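Local coordinates for protein octenoyl-CoA reductase/carboxylase (Streptomyces sp., PDB 4A0S) that reduces and carboxylates 2-octenoyl-CoA with NADPH, supplying an extender unit for cinnabaramide polyketide biosynthesis, at residues T24-A32 and D107-S115; A14-P22 and S118-I126. One frame throughout, in Å; residues are numbered along the deposited sequence.

Contact 1 of 2, residues T24-A32 and D107-S115; sequences TYLALHLRA and DQPYHVLGS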
ATOM      1  N   THR A  24      14.551  27.581  37.321  1.00 25.15           N
ATOM      2  CA  THR A  24      15.373  27.701  36.122  1.00 23.79           C
ATOM      3  C   THR A  24      16.123  26.407  35.913  1.00 22.13           C
ATOM      4  O   THR A  24      16.211  25.568  36.804  1.00 21.67           O
ATOM      5  CB  THR A  24      16.414  28.852  36.221  1.00 24.97           C
ATOM      6  OG1 THR A  24      17.430  28.497  37.159  1.00 25.11           O
ATOM      7  CG2 THR A  24      15.765  30.174  36.652  1.00 27.05           C
ATOM      8  N   TYR A  25      16.671  26.237  34.723  1.00 21.22           N
ATOM      9  CA  TYR A  25      17.537  25.109  34.502  1.00 20.49           C
ATOM     10  C   TYR A  25      18.605  25.447  33.501  1.00 20.68           C
ATOM     11  O   TYR A  25      18.448  26.377  32.711  1.00 21.52           O
ATOM     12  CB  TYR A  25      16.741  23.872  34.086  1.00 18.87           C
ATOM     13  CG  TYR A  25      16.024  23.988  32.776  1.00 18.03           C
ATOM     14  CD1 TYR A  25      14.734  24.480  32.730  1.00 17.11           C
ATOM     15  CD2 TYR A  25      16.627  23.585  31.584  1.00 16.90           C
ATOM     16  CE1 TYR A  25      14.048  24.578  31.553  1.00 18.30           C
ATOM     17  CE2 TYR A  25      15.943  23.687  30.370  1.00 16.05           C
ATOM     18  CZ  TYR A  25      14.656  24.188  30.370  1.00 16.67           C
ATOM     19  OH  TYR A  25      13.942  24.302  29.207  1.00 17.35           O
ATOM     20  N   LEU A  26      19.689  24.681  33.551  1.00 21.16           N
ATOM     21  CA  LEU A  26      20.808  24.829  32.617  1.00 21.21           C
ATOM     22  C   LEU A  26      20.411  24.313  31.235  1.00 19.31           C
ATOM     23  O   LEU A  26      19.885  23.204  31.083  1.00 18.89           O
ATOM     24  CB  LEU A  26      22.031  24.077  33.143  1.00 22.17           C
ATOM     25  CG  LEU A  26      23.368  24.223  32.408  1.00 22.71           C
ATOM     26  CD1 LEU A  26      23.799  25.677  32.402  1.00 25.58           C
ATOM     27  CD2 LEU A  26      24.427  23.358  33.071  1.00 22.78           C
ATOM     28  N   ALA A  27      20.655  25.125  30.224  1.00 18.95           N
ATOM     29  CA  ALA A  27      20.260  24.748  28.873  1.00 18.12           C
ATOM     30  C   ALA A  27      21.229  25.261  27.837  1.00 18.42           C
ATOM     31  O   ALA A  27      21.696  26.397  27.921  1.00 19.26           O
ATOM     32  CB  ALA A  27      18.870  25.277  28.570  1.00 17.34           C
ATOM     33  N   LEU A  28      21.505  24.407  26.856  1.00 17.50           N
ATOM     34  CA  LEU A  28      22.149  24.821  25.636  1.00 18.04           C
ATOM     35  C   LEU A  28      21.071  25.523  24.854  1.00 17.96           C
ATOM     36  O   LEU A  28      20.029  24.935  24.567  1.00 17.24           O
ATOM     37  CB  LEU A  28      22.661  23.618  24.846  1.00 17.58           C
ATOM     38  CG  LEU A  28      23.577  23.985  23.676  1.00 18.72           C
ATOM     39  CD1 LEU A  28      24.954  24.495  24.169  1.00 19.05           C
ATOM     40  CD2 LEU A  28      23.711  22.798  22.751  1.00 18.39           C
ATOM     41  N   HIS A  29      21.304  26.792  24.531  1.00 18.76           N
ATOM     42  CA  HIS A  29      20.278  27.551  23.840  1.00 18.79           C
ATOM     43  C   HIS A  29      20.848  28.598  22.926  1.00 20.19           C
ATOM     44  O   HIS A  29      22.048  28.915  22.963  1.00 20.87           O
ATOM     45  CB  HIS A  29      19.341  28.217  24.848  1.00 18.75           C
ATOM     46  CG  HIS A  29      20.012  29.244  25.701  1.00 20.42           C
ATOM     47  ND1 HIS A  29      20.773  28.909  26.802  1.00 19.07           N
ATOM     48  CD2 HIS A  29      20.039  30.596  25.614  1.00 21.76           C
ATOM     49  CE1 HIS A  29      21.242  30.015  27.355  1.00 22.17           C
ATOM     50  NE2 HIS A  29      20.808  31.052  26.657  1.00 21.49           N
ATOM     51  N   LEU A  30      19.959  29.129  22.103  1.00 20.57           N
ATOM     52  CA  LEU A  30      20.269  30.270  21.276  1.00 22.15           C
ATOM     53  C   LEU A  30      19.502  31.456  21.812  1.00 23.43           C
ATOM     54  O   LEU A  30      18.531  31.300  22.576  1.00 22.69           O
ATOM     55  CB  LEU A  30      19.877  29.989  19.837  1.00 21.66           C
ATOM     56  CG  LEU A  30      20.510  28.733  19.233  1.00 20.82           C
ATOM     57  CD1 LEU A  30      19.759  28.416  17.971  1.00 19.71           C
ATOM     58  CD2 LEU A  30      21.997  28.925  18.975  1.00 21.36           C
ATOM     59  N   ARG A  31      19.938  32.638  21.393  1.00 25.66           N
ATOM     60  CA  ARG A  31      19.349  33.885  21.807  1.00 27.62           C
ATOM     61  C   ARG A  31      18.766  34.554  20.574  1.00 28.33           C
ATOM     62  O   ARG A  31      19.423  34.634  19.541  1.00 28.43           O
ATOM     63  CB  ARG A  31      20.418  34.777  22.445  1.00 30.07           C
ATOM     64  CG  ARG A  31      21.014  34.222  23.742  1.00 32.60           C
ATOM     65  CD  ARG A  31      20.043  34.327  24.918  1.00 37.19           C
ATOM     66  NE  ARG A  31      19.733  35.724  25.243  1.00 43.39           N
ATOM     67  CZ  ARG A  31      18.556  36.153  25.698  1.00 44.69           C
ATOM     68  NH1 ARG A  31      17.558  35.301  25.889  1.00 43.70           N
ATOM     69  NH2 ARG A  31      18.376  37.445  25.956  1.00 47.68           N
ATOM     70  N   ALA A  32      17.521  35.011  20.678  1.00 27.43           N
ATOM     71  CA  ALA A  32      16.830  35.647  19.557  1.00 28.03           C
ATOM     72  C   ALA A  32      17.620  36.811  18.975  1.00 29.39           C
ATOM     73  O   ALA A  32      17.614  37.020  17.757  1.00 29.75           O
ATOM     74  CB  ALA A  32      15.438  36.108  19.977  1.00 28.01           C
ATOM     75  N   ASP A 107       7.542  30.737  22.511  1.00 19.80           N
ATOM     76  CA  ASP A 107       8.091  31.970  21.990  1.00 21.21           C
ATOM     77  C   ASP A 107       8.799  32.690  23.125  1.00 21.47           C
ATOM     78  O   ASP A 107       8.187  33.319  23.989  1.00 22.21           O
ATOM     79  CB  ASP A 107       7.005  32.795  21.298  1.00 21.71           C
ATOM     80  CG  ASP A 107       7.490  34.161  20.864  1.00 24.39           C
ATOM     81  OD1 ASP A 107       8.722  34.385  20.752  1.00 23.85           O
ATOM     82  OD2 ASP A 107       6.613  35.008  20.612  1.00 25.38           O
ATOM     83  N   GLN A 108      10.117  32.534  23.117  1.00 21.91           N
ATOM     84  CA  GLN A 108      10.999  33.026  24.151  1.00 22.21           C
ATOM     85  C   GLN A 108      12.214  33.662  23.480  1.00 23.22           C
ATOM     86  O   GLN A 108      12.535  33.303  22.337  1.00 22.85           O
ATOM     87  CB  GLN A 108      11.444  31.854  25.042  1.00 21.51           C
ATOM     88  CG  GLN A 108      10.328  31.206  25.859  1.00 21.02           C
ATOM     89  CD  GLN A 108       9.583  32.196  26.742  1.00 22.39           C
ATOM     90  OE1 GLN A 108      10.133  33.238  27.121  1.00 22.81           O
ATOM     91  NE2 GLN A 108       8.326  31.887  27.066  1.00 21.73           N
ATOM     92  N   PRO A 109      12.895  34.602  24.180  1.00 24.21           N
ATOM     93  CA  PRO A 109      14.123  35.215  23.664  1.00 24.86           C
ATOM     94  C   PRO A 109      15.304  34.233  23.649  1.00 24.44           C
ATOM     95  O   PRO A 109      16.396  34.570  23.176  1.00 24.72           O
ATOM     96  CB  PRO A 109      14.401  36.366  24.648  1.00 26.18           C
ATOM     97  CG  PRO A 109      13.326  36.356  25.665  1.00 26.13           C
ATOM     98  CD  PRO A 109      12.568  35.070  25.541  1.00 24.59           C
ATOM     99  N   TYR A 110      15.070  33.033  24.170  1.00 23.24           N
ATOM    100  CA  TYR A 110      16.044  31.960  24.176  1.00 22.60           C
ATOM    101  C   TYR A 110      15.383  30.770  23.507  1.00 21.47           C
ATOM    102  O   TYR A 110      14.152  30.635  23.526  1.00 20.96           O
ATOM    103  CB  TYR A 110      16.448  31.597  25.611  1.00 23.01           C
ATOM    104  CG  TYR A 110      15.284  31.193  26.486  1.00 24.05           C
ATOM    105  CD1 TYR A 110      14.516  32.150  27.157  1.00 28.00           C
ATOM    106  CD2 TYR A 110      14.939  29.845  26.631  1.00 26.70           C
ATOM    107  CE1 TYR A 110      13.422  31.767  27.960  1.00 29.49           C
ATOM    108  CE2 TYR A 110      13.858  29.458  27.431  1.00 27.69           C
ATOM    109  CZ  TYR A 110      13.112  30.419  28.085  1.00 29.69           C
ATOM    110  OH  TYR A 110      12.055  30.015  28.867  1.00 33.30           O
ATOM    111  N   HIS A 111      16.196  29.921  22.899  1.00 20.40           N
ATOM    112  CA  HIS A 111      15.694  28.689  22.361  1.00 19.18           C
ATOM    113  C   HIS A 111      16.529  27.536  22.862  1.00 18.60           C
ATOM    114  O   HIS A 111      17.704  27.422  22.512  1.00 18.75           O
ATOM    115  CB  HIS A 111      15.699  28.710  20.850  1.00 19.22           C
ATOM    116  CG  HIS A 111      15.100  27.483  20.249  1.00 18.24           C
ATOM    117  ND1 HIS A 111      15.142  27.223  18.900  1.00 17.85           N
ATOM    118  CD2 HIS A 111      14.432  26.449  20.818  1.00 16.84           C
ATOM    119  CE1 HIS A 111      14.523  26.080  18.663  1.00 17.14           C
ATOM    120  NE2 HIS A 111      14.088  25.590  19.811  1.00 16.37           N
ATOM    121  N   VAL A 112      15.908  26.686  23.674  1.00 17.67           N
ATOM    122  CA  VAL A 112      16.569  25.490  24.168  1.00 16.84           C
ATOM    123  C   VAL A 112      16.481  24.377  23.135  1.00 16.37           C
ATOM    124  O   VAL A 112      15.412  23.846  22.850  1.00 15.90           O
ATOM    125  CB  VAL A 112      16.012  25.042  25.509  1.00 16.79           C
ATOM    126  CG1 VAL A 112      16.815  23.831  26.034  1.00 16.36           C
ATOM    127  CG2 VAL A 112      16.040  26.227  26.510  1.00 17.09           C
ATOM    128  N   LEU A 113      17.645  24.044  22.593  1.00 16.63           N
ATOM    129  CA  LEU A 113      17.794  23.086  21.496  1.00 16.40           C
ATOM    130  C   LEU A 113      17.844  21.666  22.003  1.00 15.99           C
ATOM    131  O   LEU A 113      17.838  21.443  23.202  1.00 15.91           O
ATOM    132  CB  LEU A 113      19.087  23.384  20.742  1.00 16.95           C
ATOM    133  CG  LEU A 113      19.269  24.828  20.280  1.00 17.73           C
ATOM    134  CD1 LEU A 113      20.498  24.873  19.420  1.00 18.11           C
ATOM    135  CD2 LEU A 113      18.041  25.362  19.498  1.00 18.16           C
ATOM    136  N   GLY A 114      17.929  20.706  21.081  1.00 15.63           N
ATOM    137  CA  GLY A 114      18.061  19.319  21.464  1.00 15.26           C
ATOM    138  C   GLY A 114      16.776  18.630  21.094  1.00 14.93           C
ATOM    139  O   GLY A 114      15.704  18.989  21.576  1.00 14.75           O
ATOM    140  N   SER A 115      16.893  17.636  20.231  1.00 14.95           N
ATOM    141  CA  SER A 115      15.726  17.048  19.603  1.00 14.76           C
ATOM    142  C   SER A 115      15.558  15.585  19.927  1.00 14.91           C
ATOM    143  O   SER A 115      14.576  14.966  19.533  1.00 15.32           O
ATOM    144  CB  SER A 115      15.813  17.269  18.108  1.00 14.72           C
ATOM    145  OG  SER A 115      15.851  18.663  17.902  1.00 14.96           O
TER
HETATM  146  O   HOH W   1      13.178  26.899  29.580  1.00  2.00           O
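Antiparallel beta pairing joins strand 24-31 to the short strand 110-112, with Leu-30 and His-111 as the hydrogen-bonded pair and His-29/Val-112 and Arg-31/Tyr-110 as the non-hydrogen-bonded pairs around it. His-111 N gives its hydrogen to Leu-30 O at 2.7 Å. Beyond the two ends of the short strand, Leu-113 N reaches Leu-28 O at 3.2 Å and Ala-32 N reaches Pro-109 O at 2.8 Å; the latter bond is nearly straight (N-H...O 171°), although the donor lies above the carbonyl plane.

On the face carrying Val-112, the valine sets both methyls against Ala-27 CB, CG1 and CG2 each at 3.6 Å. Tyr-25 turns its ring edge to CG1, and its OH binds a water at 2.7 Å that is only weakly held by Tyr-110 OH. His-29 is fixed by ND1, which donates to Ala-27 O at 2.9 Å in the imidazole plane; with CG between the backbone N and carbonyl carbon (chi1 65°), CD2 is left to meet Tyr-110 CB.

This pairing adds strand 110-112 to the antiparallel sheet in which strand 24-31 also pairs with strands 51-52 and 54-56, within a medium-chain dehydrogenase architecture. On the other face, Leu-30 CD1 packs crosswise on Leu-113 CD2 at 3.8 Å, and both leucines touch helix 76-82. Leu-113 CD2 also sits over the centre of the His-111 ring, 3.5 Å above its plane, while Thr-89 OG1 and the backbone O of Thr-168 are hydrogen-bonded to ND1 and NE2 of that ring. Arg-31 bends back at chi2 and chi3, bringing the guanidinium edge to Tyr-110 CB, and its NH2 forms a salt bridge with Glu-33.

Contact 2 of 2, residues A14-P22 and S118-I126; sequences AEIEAAPVP and SGVVVRTGI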
ATOM      1  N   ALA A  14       7.628   8.975  44.448  1.00 40.86           N
ATOM      2  CA  ALA A  14       7.170   9.923  45.466  1.00 41.31           C
ATOM      3  C   ALA A  14       8.223  10.972  45.823  1.00 39.86           C
ATOM      4  O   ALA A  14       7.911  12.156  45.928  1.00 39.56           O
ATOM      5  CB  ALA A  14       6.711   9.178  46.717  1.00 43.34           C
ATOM      6  N   GLU A  15       9.464  10.520  46.006  1.00 39.48           N
ATOM      7  CA  GLU A  15      10.602  11.394  46.317  1.00 38.45           C
ATOM      8  C   GLU A  15      10.871  12.393  45.199  1.00 36.25           C
ATOM      9  O   GLU A  15      11.213  13.561  45.449  1.00 35.49           O
ATOM     10  CB  GLU A  15      11.853  10.559  46.530  1.00 38.65           C
ATOM     11  CG  GLU A  15      11.919   9.883  47.893  1.00 43.50           C
ATOM     12  CD  GLU A  15      13.213   9.120  48.086  1.00 46.79           C
ATOM     13  OE1 GLU A  15      13.323   7.979  47.577  1.00 47.37           O
ATOM     14  OE2 GLU A  15      14.128   9.676  48.733  1.00 48.74           O
ATOM     15  N   ILE A  16      10.737  11.921  43.963  1.00 34.54           N
ATOM     16  CA  ILE A  16      10.910  12.781  42.806  1.00 32.60           C
ATOM     17  C   ILE A  16       9.809  13.840  42.736  1.00 32.44           C
ATOM     18  O   ILE A  16      10.097  15.019  42.509  1.00 31.25           O
ATOM     19  CB  ILE A  16      11.039  11.966  41.502  1.00 32.00           C
ATOM     20  CG1 ILE A  16      12.370  11.198  41.518  1.00 31.26           C
ATOM     21  CG2 ILE A  16      10.974  12.884  40.279  1.00 29.29           C
ATOM     22  CD1 ILE A  16      12.565  10.224  40.366  1.00 30.75           C
ATOM     23  N   GLU A  17       8.562  13.429  42.964  1.00 33.79           N
ATOM     24  CA  GLU A  17       7.432  14.377  42.996  1.00 34.47           C
ATOM     25  C   GLU A  17       7.531  15.360  44.153  1.00 35.07           C
ATOM     26  O   GLU A  17       7.084  16.508  44.028  1.00 35.35           O
ATOM     27  CB  GLU A  17       6.089  13.666  43.130  1.00 36.36           C
ATOM     28  CG  GLU A  17       5.802  12.604  42.125  1.00 37.53           C
ATOM     29  CD  GLU A  17       4.343  12.172  42.180  1.00 41.24           C
ATOM     30  OE1 GLU A  17       3.459  13.007  41.882  1.00 41.48           O
ATOM     31  OE2 GLU A  17       4.081  11.008  42.538  1.00 43.80           O
ATOM     32  N   ALA A  18       8.088  14.904  45.279  1.00 35.54           N
ATOM     33  CA  ALA A  18       8.231  15.739  46.473  1.00 35.88           C
ATOM     34  C   ALA A  18       9.323  16.790  46.299  1.00 34.77           C
ATOM     35  O   ALA A  18       9.277  17.852  46.938  1.00 35.53           O
ATOM     36  CB  ALA A  18       8.513  14.895  47.695  1.00 37.22           C
ATOM     37  N   ALA A  19      10.309  16.483  45.453  1.00 32.74           N
ATOM     38  CA  ALA A  19      11.410  17.408  45.191  1.00 31.99           C
ATOM     39  C   ALA A  19      10.916  18.529  44.279  1.00 31.36           C
ATOM     40  O   ALA A  19      10.424  18.254  43.183  1.00 30.92           O
ATOM     41  CB  ALA A  19      12.576  16.677  44.558  1.00 30.70           C
ATOM     42  N   PRO A  20      11.039  19.793  44.721  1.00 32.00           N
ATOM     43  CA  PRO A  20      10.453  20.865  43.913  1.00 31.54           C
ATOM     44  C   PRO A  20      11.094  20.998  42.534  1.00 29.68           C
ATOM     45  O   PRO A  20      12.281  20.681  42.354  1.00 29.06           O
ATOM     46  CB  PRO A  20      10.699  22.133  44.752  1.00 33.12           C
ATOM     47  CG  PRO A  20      11.766  21.772  45.720  1.00 33.69           C
ATOM     48  CD  PRO A  20      11.626  20.298  45.976  1.00 33.31           C
ATOM     49  N   VAL A  21      10.300  21.458  41.569  1.00 28.39           N
ATOM     50  CA  VAL A  21      10.826  21.814  40.260  1.00 26.48           C
ATOM     51  C   VAL A  21      11.579  23.125  40.408  1.00 26.90           C
ATOM     52  O   VAL A  21      11.049  24.068  40.996  1.00 27.94           O
ATOM     53  CB  VAL A  21       9.714  21.981  39.185  1.00 25.87           C
ATOM     54  CG1 VAL A  21      10.337  22.057  37.797  1.00 23.59           C
ATOM     55  CG2 VAL A  21       8.711  20.846  39.247  1.00 25.64           C
ATOM     56  N   PRO A  22      12.823  23.178  39.899  1.00 26.51           N
ATOM     57  CA  PRO A  22      13.599  24.413  39.898  1.00 27.16           C
ATOM     58  C   PRO A  22      12.948  25.478  39.024  1.00 27.21           C
ATOM     59  O   PRO A  22      12.330  25.154  38.015  1.00 26.07           O
ATOM     60  CB  PRO A  22      14.929  24.003  39.261  1.00 26.70           C
ATOM     61  CG  PRO A  22      14.954  22.541  39.265  1.00 25.31           C
ATOM     62  CD  PRO A  22      13.567  22.047  39.319  1.00 24.93           C
ATOM     63  N   SER A 118      17.470  11.006  26.485  1.00 14.80           N
ATOM     64  CA  SER A 118      16.988   9.994  27.395  1.00 14.90           C
ATOM     65  C   SER A 118      16.978  10.657  28.750  1.00 15.08           C
ATOM     66  O   SER A 118      17.703  11.634  28.998  1.00 15.23           O
ATOM     67  CB  SER A 118      17.903   8.784  27.405  1.00 15.19           C
ATOM     68  OG  SER A 118      19.200   9.176  27.817  1.00 15.49           O
ATOM     69  N   GLY A 119      16.142  10.150  29.631  1.00 15.14           N
ATOM     70  CA  GLY A 119      16.121  10.712  30.939  1.00 15.40           C
ATOM     71  C   GLY A 119      15.042  10.168  31.820  1.00 15.48           C
ATOM     72  O   GLY A 119      14.558   9.061  31.645  1.00 15.46           O
ATOM     73  N   VAL A 120      14.689  10.975  32.797  1.00 15.70           N
ATOM     74  CA  VAL A 120      13.794  10.547  33.824  1.00 15.86           C
ATOM     75  C   VAL A 120      12.619  11.502  33.908  1.00 15.68           C
ATOM     76  O   VAL A 120      12.792  12.717  33.957  1.00 15.68           O
ATOM     77  CB  VAL A 120      14.515  10.499  35.177  1.00 16.73           C
ATOM     78  CG1 VAL A 120      13.577  10.001  36.224  1.00 16.93           C
ATOM     79  CG2 VAL A 120      15.759   9.622  35.084  1.00 16.68           C
ATOM     80  N   VAL A 121      11.421  10.932  33.922  1.00 15.57           N
ATOM     81  CA  VAL A 121      10.226  11.714  34.108  1.00 15.49           C
ATOM     82  C   VAL A 121      10.279  12.314  35.497  1.00 15.95           C
ATOM     83  O   VAL A 121      10.569  11.616  36.471  1.00 16.70           O
ATOM     84  CB  VAL A 121       8.973  10.839  33.952  1.00 15.39           C
ATOM     85  CG1 VAL A 121       7.734  11.642  34.229  1.00 15.38           C
ATOM     86  CG2 VAL A 121       8.935  10.223  32.550  1.00 15.01           C
ATOM     87  N   VAL A 122      10.037  13.610  35.595  1.00 16.09           N
ATOM     88  CA  VAL A 122       9.978  14.231  36.916  1.00 17.07           C
ATOM     89  C   VAL A 122       8.599  14.830  37.210  1.00 17.45           C
ATOM     90  O   VAL A 122       8.174  14.894  38.364  1.00 18.33           O
ATOM     91  CB  VAL A 122      11.139  15.228  37.143  1.00 17.09           C
ATOM     92  CG1 VAL A 122      12.462  14.483  37.190  1.00 16.86           C
ATOM     93  CG2 VAL A 122      11.176  16.281  36.051  1.00 17.63           C
ATOM     94  N   ARG A 123       7.888  15.244  36.168  1.00 17.18           N
ATOM     95  CA  ARG A 123       6.521  15.734  36.326  1.00 17.51           C
ATOM     96  C   ARG A 123       5.718  15.375  35.099  1.00 16.89           C
ATOM     97  O   ARG A 123       6.256  15.300  34.006  1.00 16.63           O
ATOM     98  CB  ARG A 123       6.488  17.257  36.508  1.00 17.92           C
ATOM     99  CG  ARG A 123       7.119  17.766  37.808  1.00 19.04           C
ATOM    100  CD  ARG A 123       6.238  17.457  39.008  1.00 21.11           C
ATOM    101  NE  ARG A 123       6.741  18.113  40.217  1.00 21.53           N
ATOM    102  CZ  ARG A 123       7.781  17.697  40.938  1.00 21.66           C
ATOM    103  NH1 ARG A 123       8.490  16.615  40.594  1.00 21.03           N
ATOM    104  NH2 ARG A 123       8.131  18.389  42.004  1.00 20.89           N
ATOM    105  N   THR A 124       4.425  15.169  35.288  1.00 17.03           N
ATOM    106  CA  THR A 124       3.528  14.948  34.172  1.00 16.86           C
ATOM    107  C   THR A 124       2.352  15.877  34.331  1.00 16.99           C
ATOM    108  O   THR A 124       1.885  16.122  35.465  1.00 17.77           O
ATOM    109  CB  THR A 124       2.989  13.504  34.150  1.00 16.93           C
ATOM    110  OG1 THR A 124       2.150  13.288  35.294  1.00 17.69           O
ATOM    111  CG2 THR A 124       4.120  12.489  34.161  1.00 16.47           C
ATOM    112  N   GLY A 125       1.861  16.383  33.207  1.00 16.42           N
ATOM    113  CA  GLY A 125       0.655  17.188  33.198  1.00 16.41           C
ATOM    114  C   GLY A 125      -0.535  16.330  33.597  1.00 16.21           C
ATOM    115  O   GLY A 125      -0.468  15.092  33.539  1.00 15.76           O
ATOM    116  N   ILE A 126      -1.639  16.978  33.970  1.00 16.29           N
ATOM    117  CA  ILE A 126      -2.804  16.266  34.493  1.00 16.69           C
ATOM    118  C   ILE A 126      -3.478  15.413  33.433  1.00 16.15           C
ATOM    119  O   ILE A 126      -4.317  14.560  33.740  1.00 16.34           O
ATOM    120  CB  ILE A 126      -3.830  17.219  35.115  1.00 17.14           C
ATOM    121  CG1 ILE A 126      -4.312  18.254  34.077  1.00 18.19           C
ATOM    122  CG2 ILE A 126      -3.201  17.870  36.358  1.00 19.17           C
ATOM    123  CD1 ILE A 126      -5.671  18.894  34.423  1.00 21.07           C
TER
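Arg-123 reaches from strand 118-124 to the C-terminal end of helix 14-18 and spends its guanidinium on backbone carbonyls. NH2 donates to Ala-19 O at 2.6 Å, close to the guanidinium plane, and NH1 donates to Ile-16 O at 3.0 Å, somewhat tilted from it. Both donors approach from above the carbonyl planes. Ala-19 is the first residue past the helix, so the positive group lies where the helix dipole would probably welcome it. Glu-17 O lies over one guanidinium face, too poorly angled for a bond; over the opposite face Val-21 CG2 sits 3.3 Å above the plane, offset toward the rim.

The group is also tied to its own strand: Arg-123 NH1 donates to Val-122 O at 2.8 Å, with the oxygen in the guanidinium plane. The bend at chi2 (-73°) turns the chain so that NH1 can serve this carbonyl as well as Ile-16 O. A leucine in place of Arg-123 would probably leave the carbonyls of Ile-16 and Ala-19 without these donors and the helix end less firmly held to the strand.

Beside this polar grip is a small apolar patch. Ile-16 CG2, anti to the backbone N, meets Val-122 CG1 at 3.8 Å, while its CD1 extends to Val-120 CG1 at 4.3 Å. Val-122 and Arg-123 both face Leu-66, a classic beta bulge in the pairing with strand 64-73. Helix 2-8 covers the same patch, Leu-3 touching Ile-16 and Val-7 touching Val-120 and Val-122, so helices 2-8 and 13-18 both pack on strand 117-124, where it runs antiparallel to strand 64-73.

Overall arrangement
Contact 1 is nested inside the chain loop that contact 2 closes: helix 13-18 leads into strand 24-31, and strand 110-112 into strand 117-124. The same two runs of chain therefore meet twice, first as helix on strand and then as paired strands, with contact centres about 20 Å apart and no other touch between them. Contact 1 is the one nearer the ligands, the side chain of Leu-30 lying about 9 Å from that of the NADP-binding Trp-80 and that of Ala-32 about 10 Å from bound octanoyl-CoA. Contact 2 lies away from the annotated sites, and Ile-126 at the end of its strand segment meets Trp-102 and Pro-62 of a second subunit.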